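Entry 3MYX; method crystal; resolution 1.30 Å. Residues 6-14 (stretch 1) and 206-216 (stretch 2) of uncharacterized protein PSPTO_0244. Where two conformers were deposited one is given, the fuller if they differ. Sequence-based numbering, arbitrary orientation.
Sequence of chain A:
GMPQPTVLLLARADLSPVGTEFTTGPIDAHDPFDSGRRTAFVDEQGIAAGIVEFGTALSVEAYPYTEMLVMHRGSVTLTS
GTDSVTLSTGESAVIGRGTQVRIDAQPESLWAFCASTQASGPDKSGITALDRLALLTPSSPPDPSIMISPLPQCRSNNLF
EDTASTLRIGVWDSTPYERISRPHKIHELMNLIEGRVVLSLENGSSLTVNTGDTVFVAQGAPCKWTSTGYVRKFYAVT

Stretch 1, residues 6-14: TVLLLARAD
Stretch 2, residues 206-216: SLTVNTGDTVF

The strongest polar link between the stretches is the salt bridge of Arg 12 with Asp 213. Arg 12 NH1 lies 2.8 Å from Asp 213 OD2 (N-H...O angle 150°) and also donates to the backbone Thr 208 O at 2.7 Å and 169°; both acceptors sit at the guanidinium edge, near its plane. Although CA-to-CB of Arg 12 points away overall, its side chain (m, m, t, chi4 -173°) brings the guanidinium back to stretch 2. A water extends this network, accepting from Arg 12 NH2 and from Thr 208 N, each at 3.0 Å.

Asp 213 (chi1 m, chi2 -9°) uses both carboxylate oxygens. Asp 213 OD1 accepts from Ala 13 N at 2.8 Å, while Asp 213 OD2 also accepts from Asn 210 N at 2.8 Å, tying the salt bridge to the type II turn from Asn 210 to Asp 213. That turn is closed by Asp 213 N to Asn 210 O at 3.0 Å. Gly 212 occupies its left-handed position (phi/psi 88/-2), where a CB would jam against the preceding carbonyl and lie 2.8 Å from Ala 13 CB.

Strand 7-11 runs antiparallel to strand 214-216 (149°; axes 4.5 Å apart at closest). Leu 8 and Phe 216 form a hydrogen-bonded pair (CA-CA 5.2 Å): Leu 8 N to Phe 216 O and Phe 216 N to Leu 8 O are both 2.8 Å, at 168° and 170°. Leu 9 faces Val 215 in a non-hydrogen-bonded pair, CA-CA 4.3 Å. A beta bulge then shifts the register by one, so Ala 11 pairs with Thr 214 (CA-CA 5.3 Å). At the bulge Leu 10 adopts phi/psi -90/-43, and Thr 214 O accepts twice, from Leu 10 N at 2.8 Å and Ala 11 N at 3.3 Å; Thr 214 N returns a bond to Ala 11 O at 2.9 Å.

Leu 9 and Val 215 share one sheet face. Leu 9 (chi1 -149°, between wells; chi2 m) places CD2 3.4 Å from Leu 207 CD2 and 4.2 Å from Val 209 CG2. Val 7 (t) sets CG1 3.6 Å from Val 215 CG2 (Val 215 is p) and 3.8 Å from CD2 of Leu 207 (t, p), so branched aliphatic groups fill this cluster. Leu 8, Ala 11, Thr 214 and Phe 216 direct CA-to-CB to the other face. Phe 216 (t, chi2 77°) carries its ring end away. The contact buries 708 Å², both sides summed.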

# COMPACT_ATOMS: atom_id res chain seq x y z
N THR A 6 1.87 13.18 6.84
CA THR A 6 3.21 12.72 7.16
C THR A 6 3.48 11.35 6.53
O THR A 6 2.64 10.79 5.80
CB THR A 6 3.45 12.70 8.69
OG1 THR A 6 4.86 12.64 8.97
CG2 THR A 6 2.70 11.55 9.35
N VAL A 7 4.69 10.87 6.79
CA VAL A 7 5.17 9.57 6.37
C VAL A 7 5.02 8.64 7.57
O VAL A 7 5.50 8.94 8.68
CB VAL A 7 6.65 9.65 5.92
CG1 VAL A 7 7.20 8.28 5.59
CG2 VAL A 7 6.81 10.63 4.75
N LEU A 8 4.35 7.51 7.34
CA LEU A 8 3.99 6.58 8.40
C LEU A 8 4.43 5.17 8.09
O LEU A 8 3.98 4.57 7.12
CB LEU A 8 2.47 6.59 8.61
CG LEU A 8 1.89 7.95 9.00
CD1 LEU A 8 0.38 7.96 8.90
CD2 LEU A 8 2.37 8.36 10.41
N LEU A 9 5.32 4.64 8.92
CA LEU A 9 5.72 3.24 8.81
C LEU A 9 4.54 2.40 9.33
O LEU A 9 4.12 2.56 10.48
CB LEU A 9 7.02 2.97 9.59
CG LEU A 9 7.99 1.87 9.10
CD1 LEU A 9 7.28 0.57 8.84
CD2 LEU A 9 8.77 2.29 7.85
N LEU A 10 4.00 1.52 8.49
CA LEU A 10 2.84 0.71 8.87
C LEU A 10 3.26 -0.62 9.50
O LEU A 10 2.66 -1.05 10.48
CB LEU A 10 1.92 0.44 7.66
CG LEU A 10 1.37 1.68 6.95
CD1 LEU A 10 0.38 1.24 5.88
CD2 LEU A 10 0.70 2.66 7.93
N ALA A 11 4.26 -1.28 8.92
CA ALA A 11 4.74 -2.53 9.47
C ALA A 11 6.17 -2.79 9.03
O ALA A 11 6.53 -2.50 7.89
CB ALA A 11 3.84 -3.70 9.04
N ARG A 12 6.95 -3.35 9.95
CA ARG A 12 8.29 -3.80 9.66
C ARG A 12 8.26 -5.27 9.23
O ARG A 12 7.39 -6.03 9.66
CB ARG A 12 9.17 -3.71 10.90
CG ARG A 12 9.46 -2.32 11.40
CD ARG A 12 10.40 -1.63 10.47
NE ARG A 12 10.90 -0.38 11.05
CZ ARG A 12 11.64 0.50 10.39
NH1 ARG A 12 11.97 0.31 9.12
NH2 ARG A 12 12.03 1.60 11.00
N ALA A 13 9.27 -5.68 8.47
CA ALA A 13 9.36 -7.07 8.04
C ALA A 13 9.28 -8.06 9.21
O ALA A 13 8.63 -9.08 9.10
CB ALA A 13 10.65 -7.29 7.23
N ASP A 14 9.97 -7.75 10.31
CA ASP A 14 9.99 -8.62 11.49
C ASP A 14 8.92 -8.28 12.52
O ASP A 14 8.93 -8.80 13.62
CB ASP A 14 11.39 -8.60 12.15
CG ASP A 14 11.69 -7.30 12.86
OD1 ASP A 14 10.97 -6.30 12.66
OD2 ASP A 14 12.68 -7.25 13.64
N SER A 206 14.52 10.89 10.29
CA SER A 206 14.76 9.98 9.16
C SER A 206 14.11 8.62 9.36
O SER A 206 14.17 8.05 10.46
CB SER A 206 16.27 9.80 9.01
OG SER A 206 16.61 9.24 7.77
N LEU A 207 13.49 8.08 8.31
CA LEU A 207 12.93 6.75 8.35
C LEU A 207 13.65 5.89 7.32
O LEU A 207 13.62 6.20 6.13
CB LEU A 207 11.44 6.81 8.00
CG LEU A 207 10.71 5.48 8.02
CD1 LEU A 207 10.61 4.95 9.48
CD2 LEU A 207 9.33 5.66 7.40
N THR A 208 14.28 4.81 7.77
CA THR A 208 14.84 3.81 6.88
C THR A 208 13.78 2.76 6.63
O THR A 208 13.29 2.12 7.56
CB THR A 208 16.08 3.16 7.47
OG1 THR A 208 17.07 4.17 7.67
CG2 THR A 208 16.62 2.11 6.52
N VAL A 209 13.39 2.63 5.36
CA VAL A 209 12.42 1.64 4.94
C VAL A 209 13.22 0.49 4.35
O VAL A 209 13.90 0.64 3.35
CB VAL A 209 11.41 2.22 3.91
CG1 VAL A 209 10.31 1.19 3.62
CG2 VAL A 209 10.85 3.56 4.44
N ASN A 210 13.16 -0.64 5.03
CA ASN A 210 13.91 -1.82 4.65
C ASN A 210 13.08 -2.79 3.85
O ASN A 210 11.86 -2.68 3.74
CB ASN A 210 14.44 -2.51 5.91
CG ASN A 210 15.43 -1.64 6.66
OD1 ASN A 210 16.49 -1.32 6.14
ND2 ASN A 210 15.08 -1.26 7.90
N THR A 211 13.77 -3.77 3.28
CA THR A 211 13.11 -4.80 2.52
C THR A 211 12.05 -5.49 3.39
O THR A 211 12.33 -5.88 4.52
CB THR A 211 14.14 -5.82 2.05
OG1 THR A 211 15.23 -5.15 1.39
CG2 THR A 211 13.48 -6.84 1.16
N GLY A 212 10.84 -5.60 2.87
CA GLY A 212 9.75 -6.25 3.60
C GLY A 212 8.95 -5.33 4.50
O GLY A 212 7.99 -5.77 5.12
N ASP A 213 9.33 -4.06 4.55
CA ASP A 213 8.57 -3.05 5.32
C ASP A 213 7.50 -2.41 4.43
O ASP A 213 7.69 -2.28 3.22
CB ASP A 213 9.45 -1.90 5.81
CG ASP A 213 10.53 -2.32 6.78
OD1 ASP A 213 10.57 -3.46 7.28
OD2 ASP A 213 11.36 -1.43 7.07
N THR A 214 6.41 -1.97 5.06
CA THR A 214 5.39 -1.18 4.39
C THR A 214 5.32 0.21 5.01
O THR A 214 5.24 0.34 6.24
CB THR A 214 4.01 -1.84 4.48
OG1 THR A 214 4.07 -3.13 3.89
CG2 THR A 214 2.97 -0.99 3.78
N VAL A 215 5.32 1.23 4.16
CA VAL A 215 5.22 2.62 4.55
C VAL A 215 4.10 3.28 3.76
O VAL A 215 3.82 2.90 2.61
CB VAL A 215 6.58 3.37 4.32
CG1 VAL A 215 6.98 3.40 2.85
CG2 VAL A 215 6.58 4.79 4.92
N PHE A 216 3.46 4.28 4.36
CA PHE A 216 2.44 5.10 3.71
C PHE A 216 2.89 6.55 3.73
O PHE A 216 3.25 7.08 4.78
CB PHE A 216 1.07 4.95 4.37
CG PHE A 216 0.00 5.78 3.70
CD1 PHE A 216 -0.57 5.38 2.51
CD2 PHE A 216 -0.39 7.00 4.25
CE1 PHE A 216 -1.52 6.17 1.89
CE2 PHE A 216 -1.35 7.76 3.64
CZ PHE A 216 -1.90 7.37 2.47
O HOH W 1 14.10 3.77 10.57